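Local coordinates for Alr3699 protein (Nostoc sp., PDB 4XSO) that is of unknown function but has the make-up of a two-domain glycosyltransferase of the GT-B clan, with a parallel sheet flanked by helices in each half, at residues I26-P31 / Y101-K106; L10-S15 / A88-T93; A21-I26 / K47-Q52; R298-A303 / G316-L321. All blocks are in the same frame, centred on the assembly; numbering follows the deposited sequence.

Interaction 1 (I26-P31 / Y101-K106); sequences IDIAKP and YANTQK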
loop_
_atom_site.group_PDB
_atom_site.type_symbol
_atom_site.label_atom_id
_atom_site.label_comp_id
_atom_site.label_asym_id
_atom_site.label_seq_id
_atom_site.Cartn_x
_atom_site.Cartn_y
_atom_site.Cartn_z
ATOM N N ILE A 26 24.907 3.596 -6.516
ATOM C CA ILE A 26 25.618 4.708 -7.207
ATOM C C ILE A 26 26.053 4.258 -8.610
ATOM O O ILE A 26 25.774 4.910 -9.642
ATOM C CB ILE A 26 26.880 5.201 -6.426
ATOM C CG1 ILE A 26 26.529 5.722 -5.024
ATOM C CG2 ILE A 26 27.639 6.266 -7.212
ATOM C CD1 ILE A 26 25.364 6.655 -4.987
ATOM N N ASP A 27 26.757 3.126 -8.611
ATOM C CA ASP A 27 27.324 2.493 -9.795
ATOM C C ASP A 27 26.261 1.997 -10.762
ATOM O O ASP A 27 26.370 2.172 -12.017
ATOM C CB ASP A 27 28.257 1.315 -9.369
ATOM C CG ASP A 27 29.554 1.807 -8.653
ATOM O OD1 ASP A 27 30.077 2.896 -9.015
ATOM O OD2 ASP A 27 30.009 1.152 -7.690
ATOM N N ILE A 28 25.184 1.446 -10.219
ATOM C CA ILE A 28 24.076 0.972 -11.104
ATOM C C ILE A 28 23.368 2.160 -11.796
ATOM O O ILE A 28 23.110 2.112 -12.967
ATOM C CB ILE A 28 23.078 0.146 -10.287
ATOM C CG1 ILE A 28 23.682 -1.164 -9.785
ATOM C CG2 ILE A 28 21.861 -0.177 -11.097
ATOM C CD1 ILE A 28 22.961 -1.690 -8.554
ATOM N N ALA A 29 23.159 3.245 -11.051
ATOM C CA ALA A 29 22.434 4.412 -11.484
ATOM C C ALA A 29 23.180 5.417 -12.398
ATOM O O ALA A 29 22.554 6.091 -13.254
ATOM C CB ALA A 29 21.913 5.116 -10.260
ATOM N N LYS A 30 24.499 5.489 -12.293
ATOM C CA LYS A 30 25.243 6.498 -13.028
ATOM C C LYS A 30 25.003 6.518 -14.509
ATOM O O LYS A 30 24.858 7.595 -15.047
ATOM C CB LYS A 30 26.777 6.438 -12.758
ATOM C CG LYS A 30 27.236 7.423 -11.677
ATOM C CD LYS A 30 28.764 7.534 -11.540
ATOM C CE LYS A 30 29.382 6.366 -10.779
ATOM N NZ LYS A 30 30.808 6.591 -10.399
ATOM N N PRO A 31 24.957 5.334 -15.173
ATOM C CA PRO A 31 24.701 5.282 -16.594
ATOM C C PRO A 31 23.331 5.838 -16.952
ATOM O O PRO A 31 23.076 6.122 -18.145
ATOM C CB PRO A 31 24.780 3.785 -16.941
ATOM C CG PRO A 31 25.574 3.190 -15.851
ATOM C CD PRO A 31 25.307 4.011 -14.631
ATOM N N TYR A 101 12.810 0.388 -9.771
ATOM C CA TYR A 101 13.936 -0.504 -9.454
ATOM C C TYR A 101 14.191 -0.382 -7.961
ATOM O O TYR A 101 14.750 0.613 -7.483
ATOM C CB TYR A 101 15.134 -0.097 -10.325
ATOM C CG TYR A 101 16.327 -0.973 -10.367
ATOM C CD1 TYR A 101 17.140 -1.148 -9.270
ATOM C CD2 TYR A 101 16.756 -1.495 -11.589
ATOM C CE1 TYR A 101 18.329 -1.866 -9.356
ATOM C CE2 TYR A 101 17.936 -2.237 -11.696
ATOM C CZ TYR A 101 18.716 -2.424 -10.590
ATOM O OH TYR A 101 19.883 -3.148 -10.700
ATOM N N ALA A 102 13.660 -1.353 -7.235
ATOM C CA ALA A 102 13.735 -1.396 -5.753
ATOM C C ALA A 102 15.004 -2.098 -5.317
ATOM O O ALA A 102 15.266 -3.251 -5.705
ATOM C CB ALA A 102 12.522 -2.107 -5.197
ATOM N N ASN A 103 15.754 -1.394 -4.466
ATOM C CA ASN A 103 17.084 -1.774 -4.076
ATOM C C ASN A 103 17.228 -2.290 -2.622
ATOM O O ASN A 103 18.305 -2.674 -2.207
ATOM C CB ASN A 103 18.027 -0.611 -4.361
ATOM C CG ASN A 103 19.472 -1.073 -4.555
ATOM O OD1 ASN A 103 19.741 -1.860 -5.416
ATOM N ND2 ASN A 103 20.403 -0.533 -3.764
ATOM N N THR A 104 16.131 -2.305 -1.879
ATOM C CA THR A 104 16.129 -2.727 -0.485
ATOM C C THR A 104 14.749 -3.240 -0.201
ATOM O O THR A 104 13.829 -3.129 -1.048
ATOM C CB THR A 104 16.443 -1.583 0.531
ATOM O OG1 THR A 104 15.329 -0.672 0.602
ATOM C CG2 THR A 104 17.717 -0.864 0.187
ATOM N N GLN A 105 14.588 -3.903 0.964
ATOM C CA GLN A 105 13.301 -4.551 1.286
ATOM C C GLN A 105 12.084 -3.684 1.415
ATOM O O GLN A 105 11.020 -3.995 0.881
ATOM C CB GLN A 105 13.383 -5.349 2.594
ATOM C CG GLN A 105 13.934 -6.723 2.438
ATOM C CD GLN A 105 13.917 -7.512 3.753
ATOM O OE1 GLN A 105 14.979 -7.884 4.282
ATOM N NE2 GLN A 105 12.718 -7.749 4.293
ATOM N N LYS A 106 12.178 -2.648 2.208
ATOM C CA LYS A 106 11.080 -1.706 2.272
ATOM C C LYS A 106 10.802 -1.010 0.940
ATOM O O LYS A 106 9.655 -0.576 0.663
ATOM C CB LYS A 106 11.397 -0.627 3.289
ATOM C CG LYS A 106 11.805 -1.142 4.696
ATOM C CD LYS A 106 11.434 -0.089 5.739
ATOM C CE LYS A 106 12.453 0.067 6.842
ATOM N NZ LYS A 106 12.263 -0.956 7.892
#

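Interaction 2 (L10-S15 / A88-T93); sequences LFLDQS and AKVVQT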
loop_
_atom_site.group_PDB
_atom_site.type_symbol
_atom_site.label_atom_id
_atom_site.label_comp_id
_atom_site.label_asym_id
_atom_site.label_seq_id
_atom_site.Cartn_x
_atom_site.Cartn_y
_atom_site.Cartn_z
ATOM N N LEU A 10 12.905 4.828 -11.983
ATOM C CA LEU A 10 12.754 5.272 -10.683
ATOM C C LEU A 10 13.362 4.199 -9.741
ATOM O O LEU A 10 12.803 3.112 -9.567
ATOM C CB LEU A 10 11.241 5.637 -10.372
ATOM C CG LEU A 10 11.007 5.859 -8.853
ATOM C CD1 LEU A 10 11.683 7.119 -8.376
ATOM C CD2 LEU A 10 9.535 5.918 -8.439
ATOM N N PHE A 11 14.489 4.532 -9.153
ATOM C CA PHE A 11 15.231 3.679 -8.224
ATOM C C PHE A 11 14.675 4.059 -6.896
ATOM O O PHE A 11 14.426 5.259 -6.660
ATOM C CB PHE A 11 16.749 3.942 -8.223
ATOM C CG PHE A 11 17.466 3.561 -9.497
ATOM C CD1 PHE A 11 17.880 2.243 -9.721
ATOM C CD2 PHE A 11 17.752 4.523 -10.469
ATOM C CE1 PHE A 11 18.537 1.888 -10.872
ATOM C CE2 PHE A 11 18.537 4.173 -11.566
ATOM C CZ PHE A 11 18.879 2.869 -11.807
ATOM N N LEU A 12 14.485 3.054 -6.046
ATOM C CA LEU A 12 14.020 3.260 -4.707
ATOM C C LEU A 12 14.892 2.579 -3.694
ATOM O O LEU A 12 15.326 1.423 -3.850
ATOM C CB LEU A 12 12.587 2.688 -4.550
ATOM C CG LEU A 12 11.462 3.352 -5.282
ATOM C CD1 LEU A 12 10.163 2.538 -5.060
ATOM C CD2 LEU A 12 11.320 4.778 -4.751
ATOM N N ASP A 13 15.155 3.271 -2.598
ATOM C CA ASP A 13 16.049 2.706 -1.607
ATOM C C ASP A 13 15.692 3.244 -0.213
ATOM O O ASP A 13 15.537 4.433 -0.024
ATOM C CB ASP A 13 17.501 2.970 -1.997
ATOM C CG ASP A 13 18.510 2.230 -1.110
ATOM O OD1 ASP A 13 18.495 2.433 0.140
ATOM O OD2 ASP A 13 19.394 1.501 -1.655
ATOM N N GLN A 14 15.565 2.356 0.778
ATOM C CA GLN A 14 14.950 2.780 2.043
ATOM C C GLN A 14 15.882 3.640 2.894
ATOM O O GLN A 14 15.422 4.393 3.747
ATOM C CB GLN A 14 14.492 1.576 2.889
ATOM C CG GLN A 14 15.643 0.890 3.605
ATOM C CD GLN A 14 15.288 -0.574 3.977
ATOM O OE1 GLN A 14 14.681 -1.306 3.213
ATOM N NE2 GLN A 14 15.676 -0.978 5.159
ATOM N N SER A 15 17.177 3.557 2.660
ATOM C CA SER A 15 18.143 4.196 3.546
ATOM C C SER A 15 18.725 5.558 3.115
ATOM O O SER A 15 19.074 5.769 1.952
ATOM C CB SER A 15 19.307 3.241 3.802
ATOM O OG SER A 15 20.077 3.701 4.890
ATOM N N ALA A 88 1.526 7.163 -1.828
ATOM C CA ALA A 88 0.895 7.998 -2.810
ATOM C C ALA A 88 1.867 8.909 -3.552
ATOM O O ALA A 88 1.712 9.157 -4.742
ATOM C CB ALA A 88 -0.160 8.844 -2.134
ATOM N N LYS A 89 2.844 9.444 -2.828
ATOM C CA LYS A 89 3.944 10.155 -3.463
ATOM C C LYS A 89 4.777 9.300 -4.442
ATOM O O LYS A 89 5.102 9.743 -5.587
ATOM C CB LYS A 89 4.849 10.707 -2.363
ATOM C CG LYS A 89 4.244 11.880 -1.628
ATOM C CD LYS A 89 4.925 12.035 -0.271
ATOM C CE LYS A 89 4.374 13.201 0.547
ATOM N NZ LYS A 89 4.992 13.214 1.900
ATOM N N VAL A 90 5.116 8.089 -3.995
ATOM C CA VAL A 90 5.889 7.172 -4.808
ATOM C C VAL A 90 5.074 6.858 -6.093
ATOM O O VAL A 90 5.570 6.973 -7.212
ATOM C CB VAL A 90 6.299 5.901 -4.023
ATOM C CG1 VAL A 90 6.977 4.887 -4.936
ATOM C CG2 VAL A 90 7.269 6.219 -2.901
ATOM N N VAL A 91 3.793 6.544 -5.930
ATOM C CA VAL A 91 2.930 6.228 -7.083
ATOM C C VAL A 91 2.859 7.348 -8.086
ATOM O O VAL A 91 2.906 7.124 -9.267
ATOM C CB VAL A 91 1.490 5.930 -6.663
ATOM C CG1 VAL A 91 0.596 5.784 -7.899
ATOM C CG2 VAL A 91 1.418 4.727 -5.752
ATOM N N GLN A 92 2.660 8.539 -7.577
ATOM C CA GLN A 92 2.532 9.747 -8.356
ATOM C C GLN A 92 3.842 9.966 -9.104
ATOM O O GLN A 92 3.827 10.184 -10.277
ATOM C CB GLN A 92 2.271 10.912 -7.395
ATOM C CG GLN A 92 1.518 12.086 -7.973
ATOM C CD GLN A 92 2.340 12.950 -8.880
ATOM O OE1 GLN A 92 3.418 13.409 -8.505
ATOM N NE2 GLN A 92 1.811 13.230 -10.081
ATOM N N THR A 93 4.987 9.810 -8.430
ATOM C CA THR A 93 6.286 9.922 -9.105
ATOM C C THR A 93 6.487 8.893 -10.269
ATOM O O THR A 93 6.866 9.243 -11.440
ATOM C CB THR A 93 7.374 9.863 -8.070
ATOM O OG1 THR A 93 7.207 10.999 -7.219
ATOM C CG2 THR A 93 8.736 9.964 -8.683
#

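Interaction 3 (A21-I26 / K47-Q52); sequences AELCLI and KTLLEQ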
loop_
_atom_site.group_PDB
_atom_site.type_symbol
_atom_site.label_atom_id
_atom_site.label_comp_id
_atom_site.label_asym_id
_atom_site.label_seq_id
_atom_site.Cartn_x
_atom_site.Cartn_y
_atom_site.Cartn_z
ATOM N N ALA A 21 24.599 -1.787 -0.277
ATOM C CA ALA A 21 23.599 -1.712 -1.302
ATOM C C ALA A 21 23.508 -0.276 -1.930
ATOM O O ALA A 21 23.348 -0.128 -3.114
ATOM C CB ALA A 21 22.265 -2.139 -0.724
ATOM N N GLU A 22 23.661 0.742 -1.103
ATOM C CA GLU A 22 23.554 2.129 -1.548
ATOM C C GLU A 22 24.747 2.506 -2.451
ATOM O O GLU A 22 24.571 3.056 -3.546
ATOM C CB GLU A 22 23.403 3.014 -0.318
ATOM C CG GLU A 22 22.075 2.883 0.377
ATOM C CD GLU A 22 21.836 1.554 1.141
ATOM O OE1 GLU A 22 22.779 0.959 1.710
ATOM O OE2 GLU A 22 20.658 1.111 1.207
ATOM N N LEU A 23 25.953 2.125 -2.042
ATOM C CA LEU A 23 27.155 2.314 -2.839
ATOM C C LEU A 23 27.042 1.602 -4.156
ATOM O O LEU A 23 27.449 2.142 -5.207
ATOM C CB LEU A 23 28.419 1.794 -2.079
ATOM C CG LEU A 23 28.759 2.419 -0.693
ATOM C CD1 LEU A 23 29.989 1.765 -0.054
ATOM C CD2 LEU A 23 28.961 3.923 -0.787
ATOM N N CYS A 24 26.529 0.365 -4.134
ATOM C CA CYS A 24 26.325 -0.365 -5.396
ATOM C C CYS A 24 25.319 0.398 -6.294
ATOM O O CYS A 24 25.500 0.474 -7.504
ATOM C CB CYS A 24 25.888 -1.820 -5.153
ATOM S SG CYS A 24 25.780 -2.868 -6.636
ATOM N N LEU A 25 24.283 0.980 -5.686
ATOM C CA LEU A 25 23.276 1.735 -6.429
ATOM C C LEU A 25 23.882 2.979 -7.107
ATOM O O LEU A 25 23.489 3.314 -8.215
ATOM C CB LEU A 25 22.116 2.076 -5.486
ATOM C CG LEU A 25 20.923 2.852 -6.130
ATOM C CD1 LEU A 25 20.271 2.006 -7.191
ATOM C CD2 LEU A 25 19.874 3.277 -5.094
ATOM N N ILE A 26 24.907 3.596 -6.516
ATOM C CA ILE A 26 25.618 4.708 -7.207
ATOM C C ILE A 26 26.053 4.258 -8.610
ATOM O O ILE A 26 25.774 4.910 -9.642
ATOM C CB ILE A 26 26.880 5.201 -6.426
ATOM C CG1 ILE A 26 26.529 5.722 -5.024
ATOM C CG2 ILE A 26 27.639 6.266 -7.212
ATOM C CD1 ILE A 26 25.364 6.655 -4.987
ATOM N N LYS A 47 22.116 10.712 0.343
ATOM C CA LYS A 47 21.525 11.730 -0.452
ATOM C C LYS A 47 22.613 12.638 -0.960
ATOM O O LYS A 47 22.694 12.949 -2.176
ATOM C CB LYS A 47 20.560 12.549 0.407
ATOM C CG LYS A 47 19.885 13.643 -0.443
ATOM C CD LYS A 47 18.770 14.296 0.287
ATOM C CE LYS A 47 17.922 15.175 -0.606
ATOM N NZ LYS A 47 18.297 16.601 -0.469
ATOM N N THR A 48 23.466 13.065 -0.023
ATOM C CA THR A 48 24.618 13.945 -0.378
ATOM C C THR A 48 25.548 13.277 -1.406
ATOM O O THR A 48 25.902 13.916 -2.459
ATOM C CB THR A 48 25.352 14.480 0.917
ATOM O OG1 THR A 48 24.377 15.037 1.810
ATOM C CG2 THR A 48 26.332 15.594 0.586
ATOM N N LEU A 49 25.876 12.002 -1.178
ATOM C CA LEU A 49 26.739 11.254 -2.130
ATOM C C LEU A 49 26.110 11.144 -3.540
ATOM O O LEU A 49 26.831 11.235 -4.547
ATOM C CB LEU A 49 27.081 9.834 -1.691
ATOM C CG LEU A 49 27.869 9.543 -0.410
ATOM C CD1 LEU A 49 27.937 8.016 -0.197
ATOM C CD2 LEU A 49 29.298 10.143 -0.478
ATOM N N LEU A 50 24.765 10.986 -3.591
ATOM C CA LEU A 50 24.055 10.947 -4.862
ATOM C C LEU A 50 24.169 12.302 -5.551
ATOM O O LEU A 50 24.510 12.377 -6.702
ATOM C CB LEU A 50 22.583 10.558 -4.654
ATOM C CG LEU A 50 22.374 9.067 -4.323
ATOM C CD1 LEU A 50 20.987 8.865 -3.717
ATOM C CD2 LEU A 50 22.555 8.275 -5.622
ATOM N N GLU A 51 23.957 13.365 -4.824
ATOM C CA GLU A 51 24.114 14.701 -5.378
ATOM C C GLU A 51 25.551 14.946 -5.865
ATOM O O GLU A 51 25.780 15.395 -7.015
ATOM C CB GLU A 51 23.712 15.734 -4.318
ATOM C CG GLU A 51 22.207 15.810 -4.061
ATOM C CD GLU A 51 21.869 16.561 -2.781
ATOM O OE1 GLU A 51 22.784 16.840 -1.969
ATOM O OE2 GLU A 51 20.684 16.802 -2.544
ATOM N N GLN A 52 26.525 14.524 -5.077
ATOM C CA GLN A 52 27.929 14.646 -5.500
ATOM C C GLN A 52 28.186 13.932 -6.815
ATOM O O GLN A 52 29.140 14.234 -7.510
ATOM C CB GLN A 52 28.875 14.066 -4.436
ATOM C CG GLN A 52 28.814 14.830 -3.082
ATOM C CD GLN A 52 29.796 14.296 -2.047
ATOM O OE1 GLN A 52 30.391 13.236 -2.244
ATOM N NE2 GLN A 52 29.959 15.029 -0.930
#

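Interaction 4 (R298-A303 / G316-L321); sequences RVIVEA and GGAMEL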
loop_
_atom_site.group_PDB
_atom_site.type_symbol
_atom_site.label_atom_id
_atom_site.label_comp_id
_atom_site.label_asym_id
_atom_site.label_seq_id
_atom_site.Cartn_x
_atom_site.Cartn_y
_atom_site.Cartn_z
ATOM N N ARG A 298 32.486 -6.851 -0.732
ATOM C CA ARG A 298 33.129 -5.864 -1.643
ATOM C C ARG A 298 34.644 -5.848 -1.378
ATOM O O ARG A 298 35.484 -5.855 -2.280
ATOM C CB ARG A 298 32.507 -4.451 -1.500
ATOM C CG ARG A 298 31.055 -4.378 -2.016
ATOM C CD ARG A 298 30.378 -3.016 -1.793
ATOM N NE ARG A 298 31.055 -1.918 -2.482
ATOM C CZ ARG A 298 30.972 -1.658 -3.795
ATOM N NH1 ARG A 298 30.152 -2.335 -4.597
ATOM N NH2 ARG A 298 31.686 -0.668 -4.323
ATOM N N VAL A 299 35.023 -5.917 -0.108
ATOM C CA VAL A 299 36.431 -5.832 0.276
ATOM C C VAL A 299 37.298 -6.947 -0.294
ATOM O O VAL A 299 38.493 -6.759 -0.591
ATOM C CB VAL A 299 36.565 -5.843 1.831
ATOM C CG1 VAL A 299 37.974 -6.099 2.266
ATOM C CG2 VAL A 299 36.086 -4.492 2.356
ATOM N N ILE A 300 36.709 -8.107 -0.419
ATOM C CA ILE A 300 37.394 -9.266 -0.931
ATOM C C ILE A 300 37.672 -8.942 -2.421
ATOM O O ILE A 300 38.770 -9.028 -2.868
ATOM C CB ILE A 300 36.529 -10.506 -0.815
ATOM C CG1 ILE A 300 36.269 -10.840 0.671
ATOM C CG2 ILE A 300 37.180 -11.677 -1.539
ATOM C CD1 ILE A 300 35.235 -11.974 0.844
ATOM N N VAL A 301 36.667 -8.593 -3.175
ATOM C CA VAL A 301 36.917 -8.163 -4.587
ATOM C C VAL A 301 37.889 -7.009 -4.721
ATOM O O VAL A 301 38.734 -7.009 -5.590
ATOM C CB VAL A 301 35.606 -7.843 -5.320
ATOM C CG1 VAL A 301 35.896 -7.373 -6.770
ATOM C CG2 VAL A 301 34.738 -9.064 -5.342
ATOM N N GLU A 302 37.829 -6.041 -3.825
ATOM C CA GLU A 302 38.731 -4.895 -3.908
ATOM C C GLU A 302 40.166 -5.308 -3.713
ATOM O O GLU A 302 41.031 -4.895 -4.452
ATOM C CB GLU A 302 38.319 -3.798 -2.932
ATOM C CG GLU A 302 37.055 -3.161 -3.473
ATOM C CD GLU A 302 36.494 -2.076 -2.598
ATOM O OE1 GLU A 302 36.328 -2.334 -1.387
ATOM O OE2 GLU A 302 36.166 -1.006 -3.164
ATOM N N ALA A 303 40.371 -6.212 -2.772
ATOM C CA ALA A 303 41.703 -6.714 -2.472
ATOM C C ALA A 303 42.298 -7.455 -3.674
ATOM O O ALA A 303 43.472 -7.292 -4.012
ATOM C CB ALA A 303 41.604 -7.610 -1.250
ATOM N N GLY A 316 28.670 -17.442 2.876
ATOM C CA GLY A 316 27.951 -16.537 1.998
ATOM C C GLY A 316 28.643 -16.306 0.683
ATOM O O GLY A 316 29.151 -17.215 0.109
ATOM N N GLY A 317 28.717 -15.062 0.249
ATOM C CA GLY A 317 29.229 -14.735 -1.059
ATOM C C GLY A 317 30.697 -15.044 -1.267
ATOM O O GLY A 317 31.098 -15.315 -2.426
ATOM N N ALA A 318 31.483 -15.053 -0.167
ATOM C CA ALA A 318 32.949 -15.256 -0.235
ATOM C C ALA A 318 33.338 -16.511 -0.981
ATOM O O ALA A 318 34.306 -16.550 -1.758
ATOM C CB ALA A 318 33.548 -15.309 1.179
ATOM N N MET A 319 32.571 -17.569 -0.765
ATOM C CA MET A 319 32.871 -18.839 -1.430
ATOM C C MET A 319 32.758 -18.716 -2.961
ATOM O O MET A 319 33.371 -19.478 -3.664
ATOM C CB MET A 319 31.959 -19.970 -0.894
ATOM C CG MET A 319 31.589 -19.831 0.576
ATOM S SD MET A 319 30.907 -21.360 1.284
ATOM C CE MET A 319 29.155 -21.115 1.195
ATOM N N GLU A 320 32.031 -17.737 -3.508
ATOM C CA GLU A 320 31.879 -17.657 -4.981
ATOM C C GLU A 320 32.947 -16.737 -5.554
ATOM O O GLU A 320 33.148 -16.701 -6.772
ATOM C CB GLU A 320 30.552 -16.985 -5.353
ATOM C CG GLU A 320 29.324 -17.743 -4.976
ATOM C CD GLU A 320 28.108 -16.814 -4.877
ATOM O OE1 GLU A 320 27.777 -16.170 -5.906
ATOM O OE2 GLU A 320 27.485 -16.780 -3.788
ATOM N N LEU A 321 33.546 -15.946 -4.667
ATOM C CA LEU A 321 34.571 -15.014 -5.020
ATOM C C LEU A 321 35.963 -15.614 -5.103
ATOM O O LEU A 321 36.832 -15.103 -5.857
ATOM C CB LEU A 321 34.576 -13.853 -4.039
ATOM C CG LEU A 321 33.217 -13.156 -3.794
ATOM C CD1 LEU A 321 33.361 -12.003 -2.829
ATOM C CD2 LEU A 321 32.624 -12.648 -5.098
#

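Interaction 1 (I26-P31 / Y101-K106)
Ile28 lies across the hydroxyl end of Tyr101, the two side chains meeting at about a right angle. The branch methyl makes the nearest approach, Ile28 CG2 standing 3.6 Å from Tyr101 OH and 3.9 Å from the ring carbon Tyr101 CZ. Ile28 CD1 also reaches the phenol oxygen, Tyr101 OH, at 4.0 Å, and the two methyls thus pack against the far end of the tyrosine. That end is brought up to the helix because Tyr101 CG stands anti to its own nitrogen (chi1 -170°), extending the ring away from the strand. Farther along, Ile28 CD1 comes only to the margin of Asn103, 4.5 Å from Asn103 OD1. No hydrogen bond passes between the segments; the polar ends are satisfied elsewhere. Tyr101 OH pairs with His125 ND1 and Asn103 OD1 with His127 NE2, while Asn103 ND2 bonds both Ala21 O and Asp13 OD2, which fixes the turn of the amide. The contact joins helix 20-29 to the C-terminal end of strand 99-102 in a parallel, Rossmann-like sheet. Phe11 of the adjacent strand 9-13 packs on Ile28 and meets the Tyr101 ring edge-to-face, and His125 of strand 122-126, on the other side of strand 99-102, also touches Ile28.

Interaction 2 (L10-S15 / A88-T93)
Leu10 straddles the methyl of Thr93: Leu10 CD1 and Leu10 CD2 each lie 4.1 Å from Thr93 CG2, with the two side chains crossing at about a right angle. The leucine fork is presented to the helix by its extended first torsion, CG being anti to the nitrogen (chi1 168°). Leu10 CD2 also reaches more loosely to the preceding turn of the helix, 4.5 Å from Val90 CG1. Two residues along the strand, Leu12 points the same way and sets its CD1 4.0 Å from Val90 CG1, meeting that valine at a slant, so one valine methyl faces both leucines. Thr93 can offer its methyl because its hydroxyl is turned back on its own helix: Thr93 OG1 donates to Lys89 O at 2.9 Å. Thr93 N also bonds Lys89 O, at 2.8 Å, and the two donors arrive from opposite faces of the carbonyl, gripping it twice. Beyond the apolar patch the strand ends in an Asx turn, Ser15 N donating to Asp13 OD1 at 3.1 Å, with an N-H...O angle of 165°, almost in line with the C-O bond. Strand 10-13 and helix 88-93 run nearly antiparallel, at 159°, with their axes 10.7 Å apart. Helix 85-95 leads into strand 99-102, the neighbour of strand 9-13 in the parallel sheet. Val110 and Ala114 of helix 105-118 pack on Val90, while Phe11, between the two leucines, is turned to helix 20-29.

Interaction 3 (A21-I26 / K47-Q52)
Two successive helices of the N-terminal Rossmann-like half, 20-29 and 45-52, meet here, each following its own strand of the parallel sheet. The contact is wholly apolar and is made by two pairs of side chains. Ile26 and Leu50 come closest, their CA atoms 6.8 Å apart and their side chains crossing at a slant. Ile26 CD1 is modelled 3.3 Å from Leu50 CD2, tighter than usual van der Waals contact; the placing of that methyl, also 3.9 Å from Leu50 CG, is therefore doubtful in detail. The bent second torsion of Ile26 (chi2 -47°) folds this methyl over toward the facing helix, although the side chain does not leave the backbone in that direction. At the outer margin Leu23 CD2 touches Leu49 CD1 at 4.3 Å, a looser pairing of branch ends between partly exposed leucines. On another side of helix 45-52, Lys47 NZ and Glu51 OE2 form a salt bridge of 3.2 Å one turn apart, the ammonium meeting the syn side of the carboxylate 24° out of its plane. Phe46, just ahead of segment 47-52, packs on both Ile26 and Glu22, and Pro18 touches Leu49. The pair packs on the sheet: Val38 of strand 36-40 touches Leu25 and Leu50, and Val57 of the outermost strand 57-59 also touches Leu50.

Interaction 4 (R298-A303 / G316-L321)
Glu320 OE1 is gripped by Tyr179 OH and the backbone Gln159 N, while Glu320 OE2 takes Ala160 N, so the carboxylate sits at the start of helix 159-167, where the helix end would be expected to favour its negative charge. This bonding is turned away from the apolar contact that Leu321, next in sequence, makes with helix 298-305. Leu321 CD1 is set over the isoleucine branch point, 4.0 Å from both Ile300 CB and Ile300 CG2. The same methyl, Leu321 CD1, lies 4.1 Å from Val301 CG2, so it lodges between two consecutive helix residues, and the leucine crosses both at about a right angle. Ile300 CG1 lies beside the backbone N, and an extended second torsion (chi2 172°) carries Ile300 CD1 on to Ala318 CB, 3.8 Å away. Ala318 and Leu321 lie one turn apart on a short helix in which Glu320 N bonds Gly317 O at 2.8 Å while the bonds of Leu321 N are weak. All four touching residues are buried. Phe368 of helix 350-368 packs on both Val301 and Leu321, and Ala312 of strand 310-313, which links the two segments along the chain and belongs to the C-terminal sheet, lies against Ile300.

How the interactions relate
From the N terminus, strand 9-13 opens interaction 2, and helix 20-29 then opens interactions 3 and 1, which share Ile26. Interaction 3 closes first, at helix 45-52, and falls within the larger loop that interaction 2 closes at helix 85-95. Interaction 1 closes last of these three, at 101-106, and its segments alternate with those of both others. Tyr101 N bonds Leu10 O across neighbouring strands, and Asn103 ND2 bonds Ala21 O, so the three contacts tie helices and central strands of one sheet together. Interaction 4 follows in series, a short loop around strand 310-313 in the other half; Arg298 NH2 comes 4.2 Å from Asp27 OD2, a packing approach between the halves.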